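Long-range contact in AxyAgu115A (Amphibacillus xylanus NBRC 15112, PDB 6NPS), which probably removes alpha-linked glucuronic acid side groups from glucuronoxylan by hydrolysis, as a family GH115 alpha-glucuronidase: residues D412-N424 and M634-N646. The protein carries 3 engineered substitutions. Sequence-based numbering, arbitrary orientation.
Sequences DYHGGPVSYEWIN and MGLSEHIGFVHWN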
ATOM      1  N   ASP A 412     -32.326  -2.383  -2.959  1.00 29.46           N
ATOM      2  CA  ASP A 412     -31.580  -3.507  -2.400  1.00 29.39           C
ATOM      3  C   ASP A 412     -31.159  -4.369  -3.573  1.00 28.90           C
ATOM      4  O   ASP A 412     -31.949  -4.569  -4.494  1.00 30.91           O
ATOM      5  CB  ASP A 412     -32.472  -4.273  -1.416  1.00 37.04           C
ATOM      6  CG  ASP A 412     -31.725  -5.289  -0.549  1.00 48.54           C
ATOM      7  OD1 ASP A 412     -31.290  -6.339  -1.077  1.00 49.89           O
ATOM      8  OD2 ASP A 412     -31.623  -5.054   0.686  1.00 52.24           O
ATOM      9  N   TYR A 413     -29.920  -4.840  -3.580  1.00 26.51           N
ATOM     10  CA  TYR A 413     -29.478  -5.648  -4.703  1.00 29.68           C
ATOM     11  C   TYR A 413     -28.352  -6.583  -4.290  1.00 30.42           C
ATOM     12  O   TYR A 413     -27.377  -6.164  -3.669  1.00 28.85           O
ATOM     13  CB  TYR A 413     -29.021  -4.765  -5.858  1.00 30.85           C
ATOM     14  CG  TYR A 413     -28.561  -5.547  -7.071  1.00 32.79           C
ATOM     15  CD1 TYR A 413     -29.423  -6.445  -7.716  1.00 34.29           C
ATOM     16  CD2 TYR A 413     -27.277  -5.355  -7.600  1.00 31.23           C
ATOM     17  CE1 TYR A 413     -29.015  -7.174  -8.830  1.00 35.28           C
ATOM     18  CE2 TYR A 413     -26.880  -6.029  -8.721  1.00 30.84           C
ATOM     19  CZ  TYR A 413     -27.743  -6.939  -9.326  1.00 34.74           C
ATOM     20  OH  TYR A 413     -27.344  -7.623 -10.421  1.00 39.34           O
ATOM     21  N   HIS A 414     -28.452  -7.818  -4.714  1.00 29.63           N
ATOM     22  CA  HIS A 414     -27.429  -8.831  -4.478  1.00 31.14           C
ATOM     23  C   HIS A 414     -26.785  -9.087  -5.833  1.00 34.36           C
ATOM     24  O   HIS A 414     -27.341  -9.821  -6.652  1.00 32.43           O
ATOM     25  CB  HIS A 414     -28.099 -10.072  -3.894  1.00 32.84           C
ATOM     26  CG  HIS A 414     -27.165 -11.186  -3.545  1.00 39.38           C
ATOM     27  ND1 HIS A 414     -26.189 -11.065  -2.573  1.00 39.83           N
ATOM     28  CD2 HIS A 414     -27.069 -12.454  -4.023  1.00 40.98           C
ATOM     29  CE1 HIS A 414     -25.546 -12.217  -2.462  1.00 42.93           C
ATOM     30  NE2 HIS A 414     -26.059 -13.069  -3.331  1.00 41.19           N
ATOM     31  N   GLY A 415     -25.618  -8.506  -6.082  1.00 27.51           N
ATOM     32  CA  GLY A 415     -24.990  -8.645  -7.389  1.00 28.61           C
ATOM     33  C   GLY A 415     -23.878  -7.626  -7.525  1.00 33.94           C
ATOM     34  O   GLY A 415     -23.485  -7.002  -6.542  1.00 31.40           O
ATOM     35  N   GLY A 416     -23.374  -7.462  -8.749  1.00 30.63           N
ATOM     36  CA  GLY A 416     -22.261  -6.549  -8.978  1.00 32.66           C
ATOM     37  C   GLY A 416     -22.655  -5.091  -9.224  1.00 35.86           C
ATOM     38  O   GLY A 416     -23.816  -4.792  -9.514  1.00 31.69           O
ATOM     39  N   PRO A 417     -21.679  -4.143  -9.132  1.00 32.50           N
ATOM     40  CA  PRO A 417     -20.274  -4.401  -8.728  1.00 34.75           C
ATOM     41  C   PRO A 417     -20.110  -4.764  -7.250  1.00 33.57           C
ATOM     42  O   PRO A 417     -19.160  -5.458  -6.924  1.00 32.50           O
ATOM     43  CB  PRO A 417     -19.557  -3.052  -9.020  1.00 36.02           C
ATOM     44  CG  PRO A 417     -20.407  -2.364 -10.005  1.00 38.24           C
ATOM     45  CD  PRO A 417     -21.838  -2.772  -9.666  1.00 35.91           C
ATOM     46  N   VAL A 418     -20.969  -4.247  -6.372  1.00 29.67           N
ATOM     47  CA  VAL A 418     -20.965  -4.526  -4.931  1.00 33.81           C
ATOM     48  C   VAL A 418     -22.432  -4.584  -4.488  1.00 31.10           C
ATOM     49  O   VAL A 418     -23.205  -3.653  -4.760  1.00 34.33           O
ATOM     50  CB  VAL A 418     -20.243  -3.438  -4.078  1.00 35.17           C
ATOM     51  CG1 VAL A 418     -20.091  -3.910  -2.577  1.00 30.09           C
ATOM     52  CG2 VAL A 418     -18.875  -3.015  -4.691  1.00 37.70           C
ATOM     53  N   SER A 419     -22.785  -5.614  -3.736  1.00 29.56           N
ATOM     54  CA  SER A 419     -24.144  -5.740  -3.239  1.00 29.73           C
ATOM     55  C   SER A 419     -24.422  -4.656  -2.206  1.00 31.17           C
ATOM     56  O   SER A 419     -23.510  -4.076  -1.614  1.00 29.79           O
ATOM     57  CB  SER A 419     -24.377  -7.120  -2.614  1.00 25.04           C
ATOM     58  OG  SER A 419     -24.037  -8.157  -3.530  1.00 31.30           O
ATOM     59  N   TYR A 420     -25.707  -4.365  -2.010  1.00 26.81           N
ATOM     60  CA  TYR A 420     -26.122  -3.503  -0.914  1.00 28.73           C
ATOM     61  C   TYR A 420     -27.418  -4.066  -0.359  1.00 32.69           C
ATOM     62  O   TYR A 420     -28.472  -4.100  -1.036  1.00 31.97           O
ATOM     63  CB  TYR A 420     -26.255  -2.036  -1.339  1.00 28.28           C
ATOM     64  CG  TYR A 420     -27.149  -1.755  -2.514  1.00 27.39           C
ATOM     65  CD1 TYR A 420     -26.735  -2.010  -3.826  1.00 26.94           C
ATOM     66  CD2 TYR A 420     -28.383  -1.158  -2.308  1.00 29.11           C
ATOM     67  CE1 TYR A 420     -27.575  -1.743  -4.891  1.00 28.54           C
ATOM     68  CE2 TYR A 420     -29.233  -0.888  -3.355  1.00 30.47           C
ATOM     69  CZ  TYR A 420     -28.823  -1.168  -4.639  1.00 31.55           C
ATOM     70  OH  TYR A 420     -29.691  -0.873  -5.659  1.00 29.41           O
ATOM     71  N   GLU A 421     -27.327  -4.563   0.868  1.00 32.25           N
ATOM     72  CA  GLU A 421     -28.427  -5.357   1.400  1.00 36.35           C
ATOM     73  C   GLU A 421     -28.579  -5.247   2.907  1.00 37.56           C
ATOM     74  O   GLU A 421     -29.364  -6.016   3.465  1.00 39.43           O
ATOM     75  CB  GLU A 421     -28.247  -6.867   1.082  1.00 41.77           C
ATOM     76  CG  GLU A 421     -27.792  -7.241  -0.317  1.00 50.32           C
ATOM     77  CD  GLU A 421     -27.683  -8.761  -0.502  1.00 56.30           C
ATOM     78  OE1 GLU A 421     -28.698  -9.467  -0.288  1.00 57.71           O
ATOM     79  OE2 GLU A 421     -26.584  -9.248  -0.849  1.00 57.03           O
ATOM     80  N   TRP A 422     -27.845  -4.366   3.597  1.00 31.29           N
ATOM     81  CA  TRP A 422     -27.846  -4.414   5.053  1.00 32.80           C
ATOM     82  C   TRP A 422     -28.854  -3.417   5.646  1.00 35.00           C
ATOM     83  O   TRP A 422     -29.823  -3.802   6.311  1.00 36.22           O
ATOM     84  CB  TRP A 422     -26.413  -4.129   5.542  1.00 30.96           C
ATOM     85  CG  TRP A 422     -26.265  -4.055   7.020  1.00 29.81           C
ATOM     86  CD1 TRP A 422     -26.705  -4.962   7.933  1.00 34.22           C
ATOM     87  CD2 TRP A 422     -25.618  -3.018   7.751  1.00 27.92           C
ATOM     88  NE1 TRP A 422     -26.367  -4.557   9.201  1.00 34.19           N
ATOM     89  CE2 TRP A 422     -25.705  -3.359   9.123  1.00 33.72           C
ATOM     90  CE3 TRP A 422     -24.992  -1.826   7.381  1.00 31.61           C
ATOM     91  CZ2 TRP A 422     -25.183  -2.552  10.135  1.00 38.32           C
ATOM     92  CZ3 TRP A 422     -24.472  -0.999   8.396  1.00 34.11           C
ATOM     93  CH2 TRP A 422     -24.569  -1.373   9.758  1.00 37.11           C
ATOM     94  N   ILE A 423     -28.604  -2.132   5.436  1.00 26.14           N
ATOM     95  CA  ILE A 423     -29.456  -1.050   5.921  1.00 31.65           C
ATOM     96  C   ILE A 423     -29.711  -0.122   4.747  1.00 30.77           C
ATOM     97  O   ILE A 423     -28.825   0.060   3.902  1.00 34.09           O
ATOM     98  CB  ILE A 423     -28.787  -0.283   7.089  1.00 34.31           C
ATOM     99  CG1 ILE A 423     -28.647  -1.148   8.316  1.00 37.79           C
ATOM    100  CG2 ILE A 423     -29.629   0.885   7.547  1.00 41.41           C
ATOM    101  CD1 ILE A 423     -28.085  -0.338   9.484  1.00 39.89           C
ATOM    102  N   ASN A 424     -30.912   0.465   4.690  1.00 33.12           N
ATOM    103  CA  ASN A 424     -31.271   1.483   3.682  1.00 29.85           C
ATOM    104  C   ASN A 424     -30.107   2.426   3.382  1.00 29.82           C
ATOM    105  O   ASN A 424     -29.513   3.016   4.296  1.00 31.36           O
ATOM    106  CB  ASN A 424     -32.477   2.307   4.190  1.00 30.38           C
ATOM    107  CG  ASN A 424     -32.867   3.461   3.260  1.00 30.77           C
ATOM    108  OD1 ASN A 424     -32.812   3.333   2.045  1.00 32.07           O
ATOM    109  ND2 ASN A 424     -33.279   4.590   3.838  1.00 30.52           N
ATOM    110  N   MET A 634     -32.871  -9.419  11.251  1.00 42.85           N
ATOM    111  CA  MET A 634     -32.973  -8.416  10.191  1.00 41.02           C
ATOM    112  C   MET A 634     -31.657  -7.691   9.932  1.00 41.57           C
ATOM    113  O   MET A 634     -31.508  -7.074   8.875  1.00 41.40           O
ATOM    114  CB  MET A 634     -34.058  -7.390  10.544  1.00 44.20           C
ATOM    115  CG  MET A 634     -35.466  -7.910  10.342  1.00 50.15           C
ATOM    116  SD  MET A 634     -35.702  -8.474   8.643  1.00 56.90           S
ATOM    117  CE  MET A 634     -37.515  -8.323   8.544  1.00 51.80           C
ATOM    118  N   GLY A 635     -30.703  -7.754  10.864  1.00 43.03           N
ATOM    119  CA  GLY A 635     -29.424  -7.084  10.697  1.00 44.00           C
ATOM    120  C   GLY A 635     -28.251  -8.031  10.544  1.00 44.74           C
ATOM    121  O   GLY A 635     -27.095  -7.630  10.731  1.00 39.84           O
ATOM    122  N   LEU A 636     -28.534  -9.281  10.163  1.00 40.35           N
ATOM    123  CA  LEU A 636     -27.535 -10.346  10.114  1.00 42.58           C
ATOM    124  C   LEU A 636     -26.558 -10.287   8.933  1.00 41.63           C
ATOM    125  O   LEU A 636     -25.497 -10.925   9.011  1.00 43.65           O
ATOM    126  CB  LEU A 636     -28.239 -11.703  10.062  1.00 50.75           C
ATOM    127  CG  LEU A 636     -28.426 -12.420  11.391  1.00 54.57           C
ATOM    128  CD1 LEU A 636     -29.030 -13.830  11.181  1.00 52.63           C
ATOM    129  CD2 LEU A 636     -27.098 -12.457  12.121  1.00 54.09           C
ATOM    130  N   SER A 637     -26.883  -9.590   7.842  1.00 42.79           N
ATOM    131  CA  SER A 637     -26.037  -9.625   6.653  1.00 46.65           C
ATOM    132  C   SER A 637     -24.652  -9.070   6.961  1.00 42.58           C
ATOM    133  O   SER A 637     -24.533  -8.000   7.567  1.00 43.32           O
ATOM    134  CB  SER A 637     -26.658  -8.789   5.523  1.00 54.17           C
ATOM    135  OG  SER A 637     -28.062  -8.875   5.540  1.00 67.81           O
ATOM    136  N   GLU A 638     -23.616  -9.804   6.543  1.00 38.87           N
ATOM    137  CA  GLU A 638     -22.259  -9.266   6.485  1.00 39.38           C
ATOM    138  C   GLU A 638     -22.284  -7.990   5.681  1.00 40.39           C
ATOM    139  O   GLU A 638     -22.891  -7.936   4.608  1.00 37.25           O
ATOM    140  CB  GLU A 638     -21.289 -10.250   5.822  1.00 43.28           C
ATOM    141  CG  GLU A 638     -20.927 -11.447   6.666  1.00 54.63           C
ATOM    142  CD  GLU A 638     -20.255 -11.040   7.962  1.00 65.53           C
ATOM    143  OE1 GLU A 638     -19.327 -10.205   7.914  1.00 62.77           O
ATOM    144  OE2 GLU A 638     -20.671 -11.544   9.027  1.00 70.86           O
ATOM    145  N   HIS A 639     -21.613  -6.945   6.199  1.00 31.78           N
ATOM    146  CA  HIS A 639     -21.722  -5.645   5.558  1.00 33.40           C
ATOM    147  C   HIS A 639     -20.437  -4.816   5.603  1.00 36.30           C
ATOM    148  O   HIS A 639     -20.457  -3.650   5.178  1.00 39.51           O
ATOM    149  CB  HIS A 639     -22.870  -4.868   6.193  1.00 33.26           C
ATOM    150  CG  HIS A 639     -22.772  -4.769   7.676  1.00 34.64           C
ATOM    151  ND1 HIS A 639     -23.205  -5.766   8.523  1.00 37.72           N
ATOM    152  CD2 HIS A 639     -22.260  -3.791   8.473  1.00 37.26           C
ATOM    153  CE1 HIS A 639     -22.970  -5.408   9.774  1.00 39.97           C
ATOM    154  NE2 HIS A 639     -22.409  -4.211   9.771  1.00 37.10           N
ATOM    155  N   ILE A 640     -19.318  -5.366   6.071  1.00 32.76           N
ATOM    156  CA  ILE A 640     -18.097  -4.589   6.278  1.00 31.02           C
ATOM    157  C   ILE A 640     -17.035  -5.033   5.288  1.00 29.62           C
ATOM    158  O   ILE A 640     -16.695  -6.221   5.233  1.00 30.40           O
ATOM    159  CB  ILE A 640     -17.602  -4.702   7.730  1.00 36.60           C
ATOM    160  CG1 ILE A 640     -18.566  -3.922   8.660  1.00 36.89           C
ATOM    161  CG2 ILE A 640     -16.146  -4.053   7.868  1.00 32.00           C
ATOM    162  CD1 ILE A 640     -18.346  -4.237  10.160  1.00 37.98           C
ATOM    163  N   GLY A 641     -16.476  -4.071   4.542  1.00 31.86           N
ATOM    164  CA  GLY A 641     -15.225  -4.306   3.811  1.00 31.82           C
ATOM    165  C   GLY A 641     -15.308  -5.341   2.702  1.00 33.77           C
ATOM    166  O   GLY A 641     -14.391  -6.157   2.554  1.00 29.24           O
ATOM    167  N   PHE A 642     -16.384  -5.333   1.905  1.00 29.52           N
ATOM    168  CA  PHE A 642     -16.455  -6.297   0.805  1.00 28.76           C
ATOM    169  C   PHE A 642     -15.268  -6.078  -0.125  1.00 28.00           C
ATOM    170  O   PHE A 642     -14.884  -4.938  -0.381  1.00 33.12           O
ATOM    171  CB  PHE A 642     -17.764  -6.138   0.000  1.00 26.67           C
ATOM    172  CG  PHE A 642     -18.950  -6.772   0.629  1.00 32.08           C
ATOM    173  CD1 PHE A 642     -19.009  -6.981   2.013  1.00 33.16           C
ATOM    174  CD2 PHE A 642     -20.034  -7.199  -0.163  1.00 28.98           C
ATOM    175  CE1 PHE A 642     -20.136  -7.590   2.602  1.00 30.64           C
ATOM    176  CE2 PHE A 642     -21.167  -7.760   0.406  1.00 31.40           C
ATOM    177  CZ  PHE A 642     -21.227  -7.976   1.783  1.00 32.65           C
ATOM    178  N   VAL A 643     -14.650  -7.167  -0.579  1.00 29.73           N
ATOM    179  CA  VAL A 643     -13.638  -7.105  -1.631  1.00 33.23           C
ATOM    180  C   VAL A 643     -14.141  -7.726  -2.927  1.00 37.09           C
ATOM    181  O   VAL A 643     -13.409  -7.709  -3.931  1.00 33.40           O
ATOM    182  CB  VAL A 643     -12.324  -7.811  -1.207  1.00 38.23           C
ATOM    183  CG1 VAL A 643     -11.798  -7.246   0.101  1.00 37.27           C
ATOM    184  CG2 VAL A 643     -12.543  -9.288  -1.091  1.00 33.70           C
ATOM    185  N   HIS A 644     -15.309  -8.368  -2.902  1.00 31.56           N
ATOM    186  CA  HIS A 644     -15.973  -8.894  -4.076  1.00 32.12           C
ATOM    187  C   HIS A 644     -17.377  -8.328  -4.148  1.00 33.55           C
ATOM    188  O   HIS A 644     -17.790  -7.501  -3.329  1.00 31.16           O
ATOM    189  CB  HIS A 644     -16.050 -10.421  -4.029  1.00 28.59           C
ATOM    190  CG  HIS A 644     -14.698 -11.074  -4.027  1.00 32.32           C
ATOM    191  ND1 HIS A 644     -13.795 -10.895  -5.057  1.00 35.23           N
ATOM    192  CD2 HIS A 644     -14.100 -11.904  -3.134  1.00 36.90           C
ATOM    193  CE1 HIS A 644     -12.704 -11.606  -4.810  1.00 39.36           C
ATOM    194  NE2 HIS A 644     -12.864 -12.229  -3.651  1.00 38.59           N
ATOM    195  N   TRP A 645     -18.140  -8.818  -5.126  1.00 32.44           N
ATOM    196  CA  TRP A 645     -19.502  -8.331  -5.239  1.00 32.67           C
ATOM    197  C   TRP A 645     -20.330  -8.823  -4.069  1.00 32.90           C
ATOM    198  O   TRP A 645     -21.257  -8.133  -3.633  1.00 31.71           O
ATOM    199  CB  TRP A 645     -20.073  -8.789  -6.581  1.00 30.53           C
ATOM    200  CG  TRP A 645     -20.228 -10.229  -6.716  1.00 31.81           C
ATOM    201  CD1 TRP A 645     -19.320 -11.131  -7.227  1.00 33.91           C
ATOM    202  CD2 TRP A 645     -21.390 -10.985  -6.350  1.00 32.15           C
ATOM    203  NE1 TRP A 645     -19.865 -12.385  -7.202  1.00 34.83           N
ATOM    204  CE2 TRP A 645     -21.134 -12.323  -6.679  1.00 33.65           C
ATOM    205  CE3 TRP A 645     -22.639 -10.640  -5.794  1.00 36.13           C
ATOM    206  CZ2 TRP A 645     -22.070 -13.345  -6.443  1.00 38.24           C
ATOM    207  CZ3 TRP A 645     -23.566 -11.630  -5.571  1.00 36.18           C
ATOM    208  CH2 TRP A 645     -23.276 -12.982  -5.893  1.00 39.51           C
ATOM    209  N   ASN A 646     -20.000 -10.013  -3.545  1.00 30.89           N
ATOM    210  CA  ASN A 646     -20.674 -10.575  -2.383  1.00 25.51           C
ATOM    211  C   ASN A 646     -19.710 -10.582  -1.193  1.00 27.88           C
ATOM    212  O   ASN A 646     -18.571 -10.095  -1.270  1.00 31.64           O
ATOM    213  CB  ASN A 646     -21.231 -11.965  -2.700  1.00 27.78           C
ATOM    214  CG  ASN A 646     -20.134 -12.972  -2.983  1.00 37.04           C
ATOM    215  OD1 ASN A 646     -18.988 -12.584  -3.156  1.00 36.96           O
ATOM    216  ND2 ASN A 646     -20.476 -14.259  -3.044  1.00 39.25           N
TER
HETATM  217  O   HOH W   1     -30.207  -4.321   9.051  1.00 40.24           O
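W422 and H639 stack face to face where the loop after strand 405-410 of the parallel beta/alpha barrel (TIM-barrel clan) meets the loop that follows helix 601-629. Their planes are 3° apart, with 3.5 Å between the centroids of the W422 six-membered ring and the H639 ring. The imidazole is fixed by hydrogen bonds through both nitrogens: H639 ND1 donates to S637 O (2.8 Å, 171° at the hydrogen, in the planes of both ring and carbonyl), while NE2 pairs with D616 of helix 601-629. W422 CG lies anti to its own backbone N, which carries the indole over H639, and I423 CG1 covers the indole's other face. Replacing W422 by alanine is likely to open a gap between I423 and H639, leaving the imidazole without its stacking partner. A water joins W422 O to M634 O, donating to both.

At the other end, W645 O accepts two hydrogen bonds from S419. S419 N lies in the carbonyl plane 2.9 Å from W645 O, whereas S419 OG, 2.8 Å from the same oxygen, stands above that plane. OG also accepts from G415 N. The edge of W645 meets the face of H414, planes at 65°, and W682 of the second subunit adds another edge-to-face pair. H414 ND1 in turn donates to E421 OE2, 2.5 Å away, on the syn side but tilted out of the carboxylate plane.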